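Local coordinates for putative membrane protein (Yersinia pestis CO92, PDB 5TF3), which is of unknown function but belongs to the DUF1198 family and folds here as a single compact all-helical chain, at residues N78-R82 against A83-P87; L17-K20 against P21-E25. One frame throughout, in Å; residues are numbered along the deposited sequence. Where two conformers were deposited one is given.

Contact 1: residues N78-R82 against A83-P87; sequences NTLIR and AQISP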
loop_
_atom_site.group_PDB
_atom_site.type_symbol
_atom_site.label_atom_id
_atom_site.label_comp_id
_atom_site.label_asym_id
_atom_site.label_seq_id
_atom_site.Cartn_x
_atom_site.Cartn_y
_atom_site.Cartn_z
ATOM N N ASN A 78 2.753 2.654 11.557
ATOM C CA ASN A 78 2.011 2.218 12.732
ATOM C C ASN A 78 0.647 1.674 12.348
ATOM O O ASN A 78 0.112 0.809 13.053
ATOM C CB ASN A 78 1.864 3.370 13.732
ATOM C CG ASN A 78 3.176 3.711 14.423
ATOM O OD1 ASN A 78 4.096 2.887 14.471
ATOM N ND2 ASN A 78 3.260 4.918 14.987
ATOM N N THR A 79 0.070 2.164 11.242
ATOM C CA THR A 79 -1.193 1.611 10.755
ATOM C C THR A 79 -1.019 0.157 10.312
ATOM O O THR A 79 -1.848 -0.700 10.642
ATOM C CB THR A 79 -1.749 2.506 9.626
ATOM O OG1 THR A 79 -1.866 3.848 10.113
ATOM C CG2 THR A 79 -3.142 2.075 9.182
ATOM N N LEU A 80 0.072 -0.153 9.602
ATOM C CA LEU A 80 0.366 -1.550 9.291
ATOM C C LEU A 80 0.513 -2.366 10.561
ATOM O O LEU A 80 -0.078 -3.443 10.690
ATOM C CB LEU A 80 1.646 -1.672 8.462
ATOM C CG LEU A 80 1.654 -1.140 7.043
ATOM C CD1 LEU A 80 3.037 -1.417 6.420
ATOM C CD2 LEU A 80 0.552 -1.814 6.266
ATOM N N ILE A 81 1.292 -1.858 11.517
ATOM C CA ILE A 81 1.567 -2.616 12.730
ATOM C C ILE A 81 0.275 -2.865 13.504
ATOM O O ILE A 81 0.042 -3.975 14.003
ATOM C CB ILE A 81 2.618 -1.881 13.585
ATOM C CG1 ILE A 81 4.001 -1.961 12.918
ATOM C CG2 ILE A 81 2.678 -2.466 14.983
ATOM C CD1 ILE A 81 5.066 -1.136 13.629
ATOM N N ARG A 82 -0.592 -1.853 13.593
ATOM C CA ARG A 82 -1.857 -2.016 14.301
ATOM C C ARG A 82 -2.790 -3.012 13.614
ATOM O O ARG A 82 -3.692 -3.552 14.263
ATOM C CB ARG A 82 -2.554 -0.661 14.456
ATOM C CG ARG A 82 -2.263 0.006 15.790
ATOM C CD ARG A 82 -3.003 1.332 15.974
ATOM N NE ARG A 82 -2.201 2.459 15.512
ATOM C CZ ARG A 82 -2.411 3.104 14.373
ATOM N NH1 ARG A 82 -3.406 2.755 13.582
ATOM N NH2 ARG A 82 -1.628 4.105 14.032
ATOM N N ALA A 83 -2.601 -3.261 12.322
ATOM C CA ALA A 83 -3.342 -4.282 11.592
ATOM C C ALA A 83 -2.654 -5.641 11.598
ATOM O O ALA A 83 -3.073 -6.527 10.842
ATOM C CB ALA A 83 -3.549 -3.853 10.134
ATOM N N GLN A 84 -1.585 -5.808 12.387
ATOM C CA GLN A 84 -0.841 -7.069 12.462
ATOM C C GLN A 84 -0.223 -7.426 11.120
ATOM O O GLN A 84 -0.139 -8.600 10.752
ATOM C CB GLN A 84 -1.722 -8.223 12.950
ATOM C CG GLN A 84 -2.581 -7.878 14.144
ATOM C CD GLN A 84 -1.759 -7.652 15.388
ATOM O OE1 GLN A 84 -1.232 -8.598 15.979
ATOM N NE2 GLN A 84 -1.634 -6.395 15.790
ATOM N N ILE A 85 0.172 -6.408 10.368
ATOM C CA ILE A 85 0.848 -6.566 9.088
ATOM C C ILE A 85 2.307 -6.175 9.286
ATOM O O ILE A 85 2.593 -5.133 9.890
ATOM C CB ILE A 85 0.177 -5.705 8.007
ATOM C CG1 ILE A 85 -1.218 -6.253 7.705
ATOM C CG2 ILE A 85 1.007 -5.678 6.742
ATOM C CD1 ILE A 85 -1.978 -5.390 6.786
ATOM N N SER A 86 3.220 -7.003 8.795
ATOM C CA SER A 86 4.640 -6.713 8.962
ATOM C C SER A 86 4.962 -5.335 8.389
ATOM O O SER A 86 4.561 -5.033 7.258
ATOM C CB SER A 86 5.506 -7.764 8.272
ATOM O OG SER A 86 6.854 -7.325 8.243
ATOM N N PRO A 87 5.667 -4.476 9.126
ATOM C CA PRO A 87 6.073 -3.185 8.564
ATOM C C PRO A 87 7.251 -3.289 7.604
ATOM O O PRO A 87 7.688 -2.264 7.070
ATOM C CB PRO A 87 6.457 -2.379 9.816
ATOM C CG PRO A 87 6.971 -3.419 10.760
ATOM C CD PRO A 87 6.187 -4.681 10.489
#
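The flat carbonyl groups of Leu80 and Ile81 take the two donors of the turn from above the plane: Ile85 N stands 36° out of the Leu80 carbonyl plane and Gln84 N 63° out of that of Ile81. This pair of bonds is the Schellman motif that ends helix 70-82, with Gln84, at positive phi, as its C-prime residue. In one of its two conformers Arg82 places a guanidinium face over Asn78 O, a tentative arrangement given the disorder. The longer loop of the motif closes from Ile85 N to Leu80 O at 3.0 Å, the shorter from Gln84 N to Ile81 O at 2.9 Å. Ala83 N bonds Thr79 O at 3.2 Å and reaches weakly to Leu80 O, which thus serves two N-H groups. The first torsion of Ile85 (chi1 -68°) sets CG2 anti to its backbone N, and this methyl meets Leu80 CD2 at 3.9 Å, the apolar contact familiar from Schellman motifs. Both residues also pack on helix 48-65, Leu80 on Phe59 and Ile85 on Ala55 and Tyr56. Tyr56 OH further bonds Ser86 O. As the chain doubles back, the Pro87 ring lies across the Ile81 side chain, its CG 4.0 Å from Ile81 CG1.

Contact 2: residues L17-K20 against P21-E25; sequences LKIK and PIYIE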
loop_
_atom_site.group_PDB
_atom_site.type_symbol
_atom_site.label_atom_id
_atom_site.label_comp_id
_atom_site.label_asym_id
_atom_site.label_seq_id
_atom_site.Cartn_x
_atom_site.Cartn_y
_atom_site.Cartn_z
ATOM N N LEU A 17 -7.320 -2.188 7.511
ATOM C CA LEU A 17 -6.476 -1.158 8.096
ATOM C C LEU A 17 -7.181 -0.312 9.160
ATOM O O LEU A 17 -6.499 0.447 9.878
ATOM C CB LEU A 17 -5.951 -0.267 6.973
ATOM C CG LEU A 17 -5.004 -1.009 6.036
ATOM C CD1 LEU A 17 -4.614 -0.081 4.899
ATOM C CD2 LEU A 17 -3.775 -1.474 6.801
ATOM N N LYS A 18 -8.514 -0.420 9.276
ATOM C CA LYS A 18 -9.320 0.393 10.200
ATOM C C LYS A 18 -9.125 1.885 9.940
ATOM O O LYS A 18 -8.839 2.659 10.851
ATOM C CB LYS A 18 -9.012 0.067 11.663
ATOM C CG LYS A 18 -9.142 -1.392 12.046
ATOM C CD LYS A 18 -10.591 -1.834 12.011
ATOM C CE LYS A 18 -10.737 -3.301 12.405
ATOM N NZ LYS A 18 -11.999 -3.870 11.850
ATOM N N ILE A 19 -9.260 2.285 8.676
ATOM C CA ILE A 19 -9.163 3.683 8.275
ATOM C C ILE A 19 -10.387 3.988 7.425
ATOM O O ILE A 19 -11.086 3.088 6.951
ATOM C CB ILE A 19 -7.855 4.001 7.503
ATOM C CG1 ILE A 19 -7.801 3.238 6.167
ATOM C CG2 ILE A 19 -6.614 3.656 8.348
ATOM C CD1 ILE A 19 -6.487 3.342 5.452
ATOM N N LYS A 20 -10.670 5.274 7.264
ATOM C CA LYS A 20 -11.839 5.676 6.495
ATOM C C LYS A 20 -11.675 5.308 5.017
ATOM O O LYS A 20 -10.563 5.338 4.483
ATOM C CB LYS A 20 -12.074 7.178 6.624
ATOM C CG LYS A 20 -12.512 7.634 8.014
ATOM C CD LYS A 20 -12.724 9.141 8.053
ATOM C CE LYS A 20 -13.536 9.557 9.283
ATOM N NZ LYS A 20 -13.854 11.014 9.244
ATOM N N PRO A 21 -12.778 4.995 4.328
ATOM C CA PRO A 21 -12.684 4.605 2.910
ATOM C C PRO A 21 -12.014 5.641 2.028
ATOM O O PRO A 21 -11.383 5.263 1.035
ATOM C CB PRO A 21 -14.152 4.409 2.501
ATOM C CG PRO A 21 -14.878 4.183 3.759
ATOM C CD PRO A 21 -14.157 4.909 4.844
ATOM N N ILE A 22 -12.139 6.935 2.348
ATOM C CA ILE A 22 -11.537 7.983 1.518
ATOM C C ILE A 22 -10.066 7.699 1.245
ATOM O O ILE A 22 -9.543 8.032 0.172
ATOM C CB ILE A 22 -11.734 9.373 2.169
ATOM C CG1 ILE A 22 -11.227 10.486 1.246
ATOM C CG2 ILE A 22 -11.002 9.466 3.482
ATOM C CD1 ILE A 22 -12.053 10.675 0.009
ATOM N N TYR A 23 -9.372 7.061 2.184
ATOM C CA TYR A 23 -7.968 6.790 1.932
ATOM C C TYR A 23 -7.766 5.754 0.834
ATOM O O TYR A 23 -6.718 5.756 0.192
ATOM C CB TYR A 23 -7.285 6.353 3.224
ATOM C CG TYR A 23 -7.179 7.485 4.221
ATOM C CD1 TYR A 23 -6.129 8.381 4.157
ATOM C CD2 TYR A 23 -8.146 7.670 5.206
ATOM C CE1 TYR A 23 -6.027 9.433 5.054
ATOM C CE2 TYR A 23 -8.059 8.724 6.115
ATOM C CZ TYR A 23 -6.998 9.599 6.025
ATOM O OH TYR A 23 -6.880 10.639 6.915
ATOM N N ILE A 24 -8.745 4.886 0.597
ATOM C CA ILE A 24 -8.640 3.915 -0.489
ATOM C C ILE A 24 -9.105 4.523 -1.806
ATOM O O ILE A 24 -8.456 4.354 -2.840
ATOM C CB ILE A 24 -9.449 2.652 -0.139
ATOM C CG1 ILE A 24 -9.109 2.177 1.264
ATOM C CG2 ILE A 24 -9.180 1.553 -1.141
ATOM C CD1 ILE A 24 -7.686 1.921 1.459
ATOM N N GLU A 25 -10.229 5.242 -1.764
ATOM C CA GLU A 25 -10.758 5.910 -2.949
ATOM C C GLU A 25 -9.746 6.883 -3.541
ATOM O O GLU A 25 -9.610 6.976 -4.765
ATOM C CB GLU A 25 -12.072 6.621 -2.586
ATOM C CG GLU A 25 -13.153 5.639 -2.102
ATOM C CD GLU A 25 -14.336 6.286 -1.341
ATOM O OE1 GLU A 25 -14.210 7.435 -0.851
ATOM O OE2 GLU A 25 -15.395 5.616 -1.219
#
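This is a local turn contact at the surface, in which Ile19 and Lys20 of the loop after helix 2-17 meet Pro21 to Ile24 around the first turn of helix 22-29. Lys18, at positive phi, is the C-prime residue of the Schellman motif that ends the first helix. One backbone bond joins the two sides: Tyr23 N reaches Lys20 O at 3.1 Å, fairly straight at 155°. The same oxygen lies in the plane of the Tyr23 ring, at its edge, 3.4 Å from CD2. Next along, Pro21 O takes both Ile24 N, at 2.7 Å, and Glu25 N, so the opening turn is gripped at two successive carbonyls. Ile19 CG1 sits between the backbone N and the carbonyl carbon (chi1 64°), carrying CD1 to 3.8 Å from Tyr23 CB and, more loosely, towards Ile24 CD1. On the outer side Lys20 CB meets Ile22 CG2 at 4.0 Å. Three helices pack against the turn: Ile24 packs on Ile10 and Ile13 of helix 2-17 and on Val58 of helix 48-65, Tyr23 meets His62 of that helix edge-to-face, and Ile19 rests on Trp76 and Thr79 of helix 70-82.

In the fold
Contact 2 comes first along the chain, at the turn between helices 2-17 and 22-29; contact 1 follows at the far end of helix 70-82, in the loop leading to helix 91-100. Their centres are about 15 Å apart, each about 11 Å from the centre of the chain, yet their edges meet: Thr79 CG2 lies 3.8 Å from Leu17 O, and Ala83 CB 4.1 Å from Leu17 CD2. The C-terminal ends of helices 2-17 and 70-82 therefore touch, each finished by a Schellman motif. Both contacts also touch helix 48-65, so the two helix-ending turns pack against a common helix.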